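Local coordinates for flavohemoglobin (Malassezia yamatoensis, PDB 6O0A), which probably detoxifies nitric oxide, as flavohemoglobins do, by passing electrons through bound FAD to a heme in its globin domain, at residues Asp114-Ala126 / Asp138-Leu150. Numbering follows the deposited sequence.
Sequences DEYDTVYKYLFGA and DIVEAWTEVYWLL. With HEM (protoporphyrin IX containing Fe), chain C.
The backbone carbonyl oxygen Tyr116 O is gripped by two donors: its own helix supplies Tyr120 N, and the facing helix sends in the phenol of Tyr147, whose OH donates to Tyr116 O at 2.7 Å. That second bond lies in the carbonyl plane on a lone pair, with a C=O...donor angle of 124°, and the helical bond from Tyr120 N to Tyr116 O persists at 3.0 Å. Tyr147 can reach so far because its CG stands anti to the backbone N (chi1 179°), which sends the ring straight across as a knob among Val119, Tyr120, Leu123 and Phe124. Tyr120 turns its edge to the face of this ring, the planes 61° apart, while Val119 CG1 comes to the phenol rim. Trp148 closes the aromatic cluster: its NE1 lies over one face of Tyr120, off centre, 3.8 Å from Tyr120 CD1, and at the far end of the indole Trp148 CH2 comes 3.0 Å from Asp117 OD1.

A second polar link lies farther along the antiparallel pair. Tyr120 OH and Thr144 OG1 are 2.6 Å apart, Thr144 OG1 lying at the edge of the Tyr120 ring, near its plane, and Thr144 OG1 in turn donates to Val140 O, one turn back in its own helix. Phe124 rests beside this link, its CE2 3.3 Å from Thr144 OG1.

These are the last two helices of the globin domain, and the heme lies at one end of their interface. Tyr147 CE2 approaches the vinyl atom HEM CBB at 3.6 Å, and Tyr116, whose own OH is bonded to Glu158, points its ring edge at HEM CBB and has the methyl HEM CMC over one face. With its hydroxyl tied to a main-chain carbonyl and its ring held as a knob, Tyr147 is probably limited in its rotation where it meets that vinyl group.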
loop_
_atom_site.group_PDB
_atom_site.type_symbol
_atom_site.label_atom_id
_atom_site.label_comp_id
_atom_site.label_asym_id
_atom_site.label_seq_id
_atom_site.Cartn_x
_atom_site.Cartn_y
_atom_site.Cartn_z
ATOM N N ASP A 114 19.885 -4.715 8.738
ATOM C CA ASP A 114 20.687 -3.966 9.703
ATOM C C ASP A 114 20.006 -2.685 10.154
ATOM O O ASP A 114 20.300 -2.188 11.251
ATOM C CB ASP A 114 22.059 -3.628 9.111
ATOM C CG ASP A 114 22.985 -4.825 9.062
ATOM O OD1 ASP A 114 22.606 -5.899 9.577
ATOM O OD2 ASP A 114 24.095 -4.688 8.503
ATOM N N GLU A 115 19.107 -2.127 9.336
ATOM C CA GLU A 115 18.506 -0.859 9.729
ATOM C C GLU A 115 17.489 -1.007 10.854
ATOM O O GLU A 115 17.085 0.005 11.432
ATOM C CB GLU A 115 17.870 -0.166 8.524
ATOM C CG GLU A 115 18.865 0.128 7.397
ATOM C CD GLU A 115 19.875 1.222 7.735
ATOM O OE1 GLU A 115 19.897 1.729 8.882
ATOM O OE2 GLU A 115 20.654 1.589 6.831
ATOM N N TYR A 116 17.068 -2.229 11.190
ATOM C CA TYR A 116 16.202 -2.369 12.352
ATOM C C TYR A 116 16.943 -1.990 13.624
ATOM O O TYR A 116 16.321 -1.537 14.588
ATOM C CB TYR A 116 15.649 -3.789 12.438
ATOM C CG TYR A 116 14.556 -4.044 11.409
ATOM C CD1 TYR A 116 14.870 -4.469 10.126
ATOM C CD2 TYR A 116 13.221 -3.841 11.726
ATOM C CE1 TYR A 116 13.872 -4.706 9.181
ATOM C CE2 TYR A 116 12.220 -4.071 10.803
ATOM C CZ TYR A 116 12.555 -4.504 9.531
ATOM O OH TYR A 116 11.560 -4.729 8.611
ATOM N N ASP A 117 18.271 -2.153 13.636
ATOM C CA ASP A 117 19.074 -1.676 14.761
ATOM C C ASP A 117 19.050 -0.152 14.845
ATOM O O ASP A 117 19.025 0.419 15.943
ATOM C CB ASP A 117 20.519 -2.154 14.621
ATOM C CG ASP A 117 20.656 -3.666 14.708
ATOM O OD1 ASP A 117 19.941 -4.297 15.511
ATOM O OD2 ASP A 117 21.503 -4.224 13.979
ATOM N N THR A 118 19.076 0.515 13.689
ATOM C CA THR A 118 19.003 1.974 13.645
ATOM C C THR A 118 17.694 2.477 14.234
ATOM O O THR A 118 17.681 3.375 15.085
ATOM C CB THR A 118 19.144 2.448 12.199
ATOM O OG1 THR A 118 20.310 1.847 11.614
ATOM C CG2 THR A 118 19.256 3.970 12.152
ATOM N N VAL A 119 16.575 1.912 13.782
ATOM C CA VAL A 119 15.281 2.338 14.292
ATOM C C VAL A 119 15.166 2.035 15.777
ATOM O O VAL A 119 14.657 2.859 16.545
ATOM C CB VAL A 119 14.149 1.707 13.463
ATOM C CG1 VAL A 119 12.835 1.703 14.230
ATOM C CG2 VAL A 119 14.003 2.516 12.191
ATOM N N TYR A 120 15.679 0.881 16.219
ATOM C CA TYR A 120 15.639 0.587 17.649
ATOM C C TYR A 120 16.342 1.685 18.445
ATOM O O TYR A 120 15.806 2.193 19.434
ATOM C CB TYR A 120 16.272 -0.771 17.962
ATOM C CG TYR A 120 16.271 -0.987 19.467
ATOM C CD1 TYR A 120 15.125 -1.420 20.119
ATOM C CD2 TYR A 120 17.385 -0.672 20.239
ATOM C CE1 TYR A 120 15.096 -1.582 21.501
ATOM C CE2 TYR A 120 17.366 -0.821 21.621
ATOM C CZ TYR A 120 16.219 -1.272 22.247
ATOM O OH TYR A 120 16.211 -1.419 23.621
ATOM N N LYS A 121 17.544 2.059 18.014
ATOM C CA LYS A 121 18.337 3.038 18.749
ATOM C C LYS A 121 17.591 4.357 18.904
ATOM O O LYS A 121 17.438 4.874 20.018
ATOM C CB LYS A 121 19.665 3.258 18.027
ATOM C CG LYS A 121 20.488 4.345 18.658
ATOM C CD LYS A 121 21.805 4.540 17.950
ATOM C CE LYS A 121 22.623 5.600 18.684
ATOM N NZ LYS A 121 23.995 5.731 18.123
ATOM N N TYR A 122 17.114 4.924 17.797
ATOM C CA TYR A 122 16.498 6.246 17.878
ATOM C C TYR A 122 15.086 6.187 18.430
ATOM O O TYR A 122 14.671 7.115 19.133
ATOM C CB TYR A 122 16.549 6.930 16.507
ATOM C CG TYR A 122 17.998 7.166 16.167
ATOM C CD1 TYR A 122 18.732 8.106 16.874
ATOM C CD2 TYR A 122 18.658 6.368 15.247
ATOM C CE1 TYR A 122 20.074 8.291 16.626
ATOM C CE2 TYR A 122 20.000 6.545 14.996
ATOM C CZ TYR A 122 20.697 7.510 15.688
ATOM O OH TYR A 122 22.041 7.691 15.462
ATOM N N LEU A 123 14.344 5.112 18.163
ATOM C CA LEU A 123 13.012 5.005 18.745
ATOM C C LEU A 123 13.098 4.914 20.261
ATOM O O LEU A 123 12.388 5.625 20.981
ATOM C CB LEU A 123 12.265 3.795 18.171
ATOM C CG LEU A 123 10.877 3.581 18.761
ATOM C CD1 LEU A 123 10.024 4.823 18.519
ATOM C CD2 LEU A 123 10.226 2.371 18.104
ATOM N N PHE A 124 13.969 4.046 20.772
ATOM C CA PHE A 124 14.013 3.874 22.212
ATOM C C PHE A 124 14.726 5.025 22.899
ATOM O O PHE A 124 14.417 5.312 24.060
ATOM C CB PHE A 124 14.614 2.504 22.537
ATOM C CG PHE A 124 13.577 1.406 22.500
ATOM C CD1 PHE A 124 13.020 1.010 21.290
ATOM C CD2 PHE A 124 13.108 0.827 23.673
ATOM C CE1 PHE A 124 12.029 0.026 21.243
ATOM C CE2 PHE A 124 12.116 -0.160 23.634
ATOM C CZ PHE A 124 11.585 -0.560 22.419
ATOM N N GLY A 125 15.611 5.727 22.192
ATOM C CA GLY A 125 16.116 6.987 22.719
ATOM C C GLY A 125 15.011 8.015 22.897
ATOM O O GLY A 125 14.996 8.774 23.872
ATOM N N ALA A 126 14.076 8.066 21.947
ATOM C CA ALA A 126 12.966 9.014 22.054
ATOM C C ALA A 126 11.999 8.607 23.158
ATOM O O ALA A 126 11.431 9.466 23.841
ATOM C CB ALA A 126 12.233 9.129 20.714
ATOM N N ASP A 138 12.486 -2.239 33.708
ATOM C CA ASP A 138 11.432 -3.208 33.431
ATOM C C ASP A 138 10.638 -2.822 32.187
ATOM O O ASP A 138 10.354 -3.674 31.332
ATOM C CB ASP A 138 10.508 -3.368 34.650
ATOM C CG ASP A 138 9.996 -2.030 35.223
ATOM O OD1 ASP A 138 10.308 -0.936 34.696
ATOM O OD2 ASP A 138 9.260 -2.088 36.233
ATOM N N ILE A 139 10.305 -1.539 32.047
ATOM C CA ILE A 139 9.507 -1.092 30.904
ATOM C C ILE A 139 10.322 -1.168 29.619
ATOM O O ILE A 139 9.842 -1.646 28.582
ATOM C CB ILE A 139 8.979 0.334 31.158
ATOM C CG1 ILE A 139 7.990 0.329 32.330
ATOM C CG2 ILE A 139 8.345 0.917 29.900
ATOM C CD1 ILE A 139 7.460 1.710 32.694
ATOM N N VAL A 140 11.563 -0.684 29.663
ATOM C CA VAL A 140 12.402 -0.711 28.471
ATOM C C VAL A 140 12.674 -2.151 28.049
ATOM O O VAL A 140 12.619 -2.484 26.861
ATOM C CB VAL A 140 13.704 0.072 28.728
ATOM C CG1 VAL A 140 14.670 -0.109 27.566
ATOM C CG2 VAL A 140 13.385 1.542 28.966
ATOM N N GLU A 141 12.914 -3.041 29.021
ATOM C CA GLU A 141 13.177 -4.441 28.687
ATOM C C GLU A 141 11.978 -5.085 27.995
ATOM O O GLU A 141 12.125 -5.768 26.974
ATOM C CB GLU A 141 13.542 -5.222 29.951
ATOM C CG GLU A 141 13.948 -6.656 29.680
ATOM C CD GLU A 141 14.208 -7.412 30.960
ATOM O OE1 GLU A 141 15.131 -7.020 31.704
ATOM O OE2 GLU A 141 13.473 -8.377 31.243
ATOM N N ALA A 142 10.776 -4.879 28.537
ATOM C CA ALA A 142 9.598 -5.523 27.968
ATOM C C ALA A 142 9.288 -4.994 26.571
ATOM O O ALA A 142 8.986 -5.773 25.659
ATOM C CB ALA A 142 8.401 -5.330 28.898
ATOM N N TRP A 143 9.369 -3.676 26.375
ATOM C CA TRP A 143 9.072 -3.127 25.054
ATOM C C TRP A 143 10.175 -3.440 24.048
ATOM O O TRP A 143 9.901 -3.597 22.851
ATOM C CB TRP A 143 8.803 -1.621 25.169
ATOM C CG TRP A 143 7.414 -1.395 25.695
ATOM C CD1 TRP A 143 7.047 -1.156 26.994
ATOM C CD2 TRP A 143 6.191 -1.494 24.944
ATOM N NE1 TRP A 143 5.668 -1.060 27.085
ATOM C CE2 TRP A 143 5.125 -1.263 25.842
ATOM C CE3 TRP A 143 5.899 -1.740 23.600
ATOM C CZ2 TRP A 143 3.789 -1.273 25.435
ATOM C CZ3 TRP A 143 4.575 -1.742 23.195
ATOM C CH2 TRP A 143 3.536 -1.507 24.111
ATOM N N THR A 144 11.418 -3.572 24.512
ATOM C CA THR A 144 12.479 -4.056 23.636
ATOM C C THR A 144 12.174 -5.462 23.121
ATOM O O THR A 144 12.387 -5.758 21.939
ATOM C CB THR A 144 13.810 -4.006 24.385
ATOM O OG1 THR A 144 14.115 -2.634 24.674
ATOM C CG2 THR A 144 14.935 -4.628 23.566
ATOM N N GLU A 145 11.670 -6.344 23.994
ATOM C CA GLU A 145 11.293 -7.678 23.545
ATOM C C GLU A 145 10.215 -7.605 22.469
ATOM O O GLU A 145 10.305 -8.294 21.445
ATOM C CB GLU A 145 10.807 -8.519 24.723
ATOM C CG GLU A 145 10.563 -9.970 24.309
ATOM C CD GLU A 145 10.071 -10.854 25.441
ATOM O OE1 GLU A 145 10.212 -10.468 26.622
ATOM O OE2 GLU A 145 9.536 -11.942 25.136
ATOM N N VAL A 146 9.194 -6.769 22.689
ATOM C CA VAL A 146 8.134 -6.567 21.704
ATOM C C VAL A 146 8.724 -6.085 20.385
ATOM O O VAL A 146 8.418 -6.624 19.316
ATOM C CB VAL A 146 7.082 -5.576 22.243
ATOM C CG1 VAL A 146 6.042 -5.224 21.171
ATOM C CG2 VAL A 146 6.401 -6.138 23.475
ATOM N N TYR A 147 9.606 -5.080 20.444
ATOM C CA TYR A 147 10.219 -4.567 19.223
ATOM C C TYR A 147 10.927 -5.674 18.449
ATOM O O TYR A 147 10.769 -5.792 17.231
ATOM C CB TYR A 147 11.209 -3.438 19.537
ATOM C CG TYR A 147 11.881 -2.906 18.274
ATOM C CD1 TYR A 147 13.052 -3.482 17.770
ATOM C CD2 TYR A 147 11.318 -1.854 17.562
ATOM C CE1 TYR A 147 13.653 -3.008 16.595
ATOM C CE2 TYR A 147 11.912 -1.371 16.390
ATOM C CZ TYR A 147 13.071 -1.960 15.912
ATOM O OH TYR A 147 13.648 -1.476 14.747
ATOM N N TRP A 148 11.756 -6.470 19.127
ATOM C CA TRP A 148 12.573 -7.423 18.384
ATOM C C TRP A 148 11.771 -8.621 17.891
ATOM O O TRP A 148 12.119 -9.203 16.858
ATOM C CB TRP A 148 13.782 -7.853 19.226
ATOM C CG TRP A 148 14.813 -6.755 19.196
ATOM C CD1 TRP A 148 15.233 -5.983 20.240
ATOM C CD2 TRP A 148 15.485 -6.252 18.032
ATOM N NE1 TRP A 148 16.151 -5.053 19.803
ATOM C CE2 TRP A 148 16.320 -5.199 18.450
ATOM C CE3 TRP A 148 15.473 -6.606 16.676
ATOM C CZ2 TRP A 148 17.135 -4.494 17.561
ATOM C CZ3 TRP A 148 16.283 -5.907 15.798
ATOM C CH2 TRP A 148 17.097 -4.863 16.243
ATOM N N LEU A 149 10.696 -8.993 18.587
ATOM C CA LEU A 149 9.799 -10.008 18.042
ATOM C C LEU A 149 9.244 -9.562 16.701
ATOM O O LEU A 149 9.195 -10.344 15.742
ATOM C CB LEU A 149 8.651 -10.273 19.011
ATOM C CG LEU A 149 8.935 -11.143 20.226
ATOM C CD1 LEU A 149 7.727 -11.139 21.138
ATOM C CD2 LEU A 149 9.260 -12.549 19.765
ATOM N N LEU A 150 8.812 -8.305 16.628
ATOM C CA LEU A 150 8.238 -7.764 15.403
ATOM C C LEU A 150 9.307 -7.584 14.330
ATOM O O LEU A 150 9.109 -7.963 13.172
ATOM C CB LEU A 150 7.549 -6.442 15.730
ATOM C CG LEU A 150 6.833 -5.581 14.694
ATOM C CD1 LEU A 150 5.827 -6.400 13.930
ATOM C CD2 LEU A 150 6.141 -4.460 15.434
HETATM C CHA HEM C . 6.478 2.167 6.439
HETATM C CHB HEM C . 6.365 -0.415 10.576
HETATM C CHC HEM C . 11.212 -0.634 10.562
HETATM C CHD HEM C . 11.322 2.474 6.840
HETATM C C1A HEM C . 6.026 1.468 7.544
HETATM C C2A HEM C . 4.643 1.251 7.910
HETATM C C3A HEM C . 4.613 0.537 9.042
HETATM C C4A HEM C . 5.980 0.289 9.454
HETATM C CMA HEM C . 3.361 0.066 9.811
HETATM C CAA HEM C . 3.425 1.738 7.096
HETATM C CBA HEM C . 3.130 0.611 6.109
HETATM C CGA HEM C . 2.000 1.012 5.193
HETATM O O1A HEM C . 2.062 2.122 4.607
HETATM O O2A HEM C . 1.037 0.222 5.044
HETATM C C1B HEM C . 7.665 -0.712 10.934
HETATM C C2B HEM C . 8.078 -1.484 12.091
HETATM C C3B HEM C . 9.425 -1.531 12.100
HETATM C C4B HEM C . 9.898 -0.809 10.933
HETATM C CMB HEM C . 7.082 -2.083 13.104
HETATM C CAB HEM C . 10.377 -2.232 13.101
HETATM C CBB HEM C . 10.003 -3.170 13.986
HETATM C C1C HEM C . 11.654 0.223 9.576
HETATM C C2C HEM C . 13.033 0.546 9.312
HETATM C C3C HEM C . 13.077 1.407 8.278
HETATM C C4C HEM C . 11.711 1.659 7.874
HETATM C CMC HEM C . 14.205 -0.067 10.111
HETATM C CAC HEM C . 14.290 2.103 7.604
HETATM C CBC HEM C . 15.430 2.374 8.268
HETATM C C1D HEM C . 10.019 2.644 6.419
HETATM C C2D HEM C . 9.621 3.495 5.312
HETATM C C3D HEM C . 8.296 3.429 5.200
HETATM C C4D HEM C . 7.793 2.524 6.220
HETATM C CMD HEM C . 10.599 4.332 4.456
HETATM C CAD HEM C . 7.447 4.185 4.154
HETATM C CBD HEM C . 6.682 5.287 4.881
HETATM C CGD HEM C . 7.554 6.496 5.136
HETATM O O1D HEM C . 8.236 6.975 4.190
HETATM O O2D HEM C . 7.551 7.002 6.292
HETATM N NA HEM C . 6.815 0.866 8.512
HETATM N NB HEM C . 8.797 -0.318 10.256
HETATM N NC HEM C . 10.864 0.912 8.676
HETATM N ND HEM C . 8.884 2.058 6.942
HETATM FE FE HEM C . 8.841 0.647 8.447
#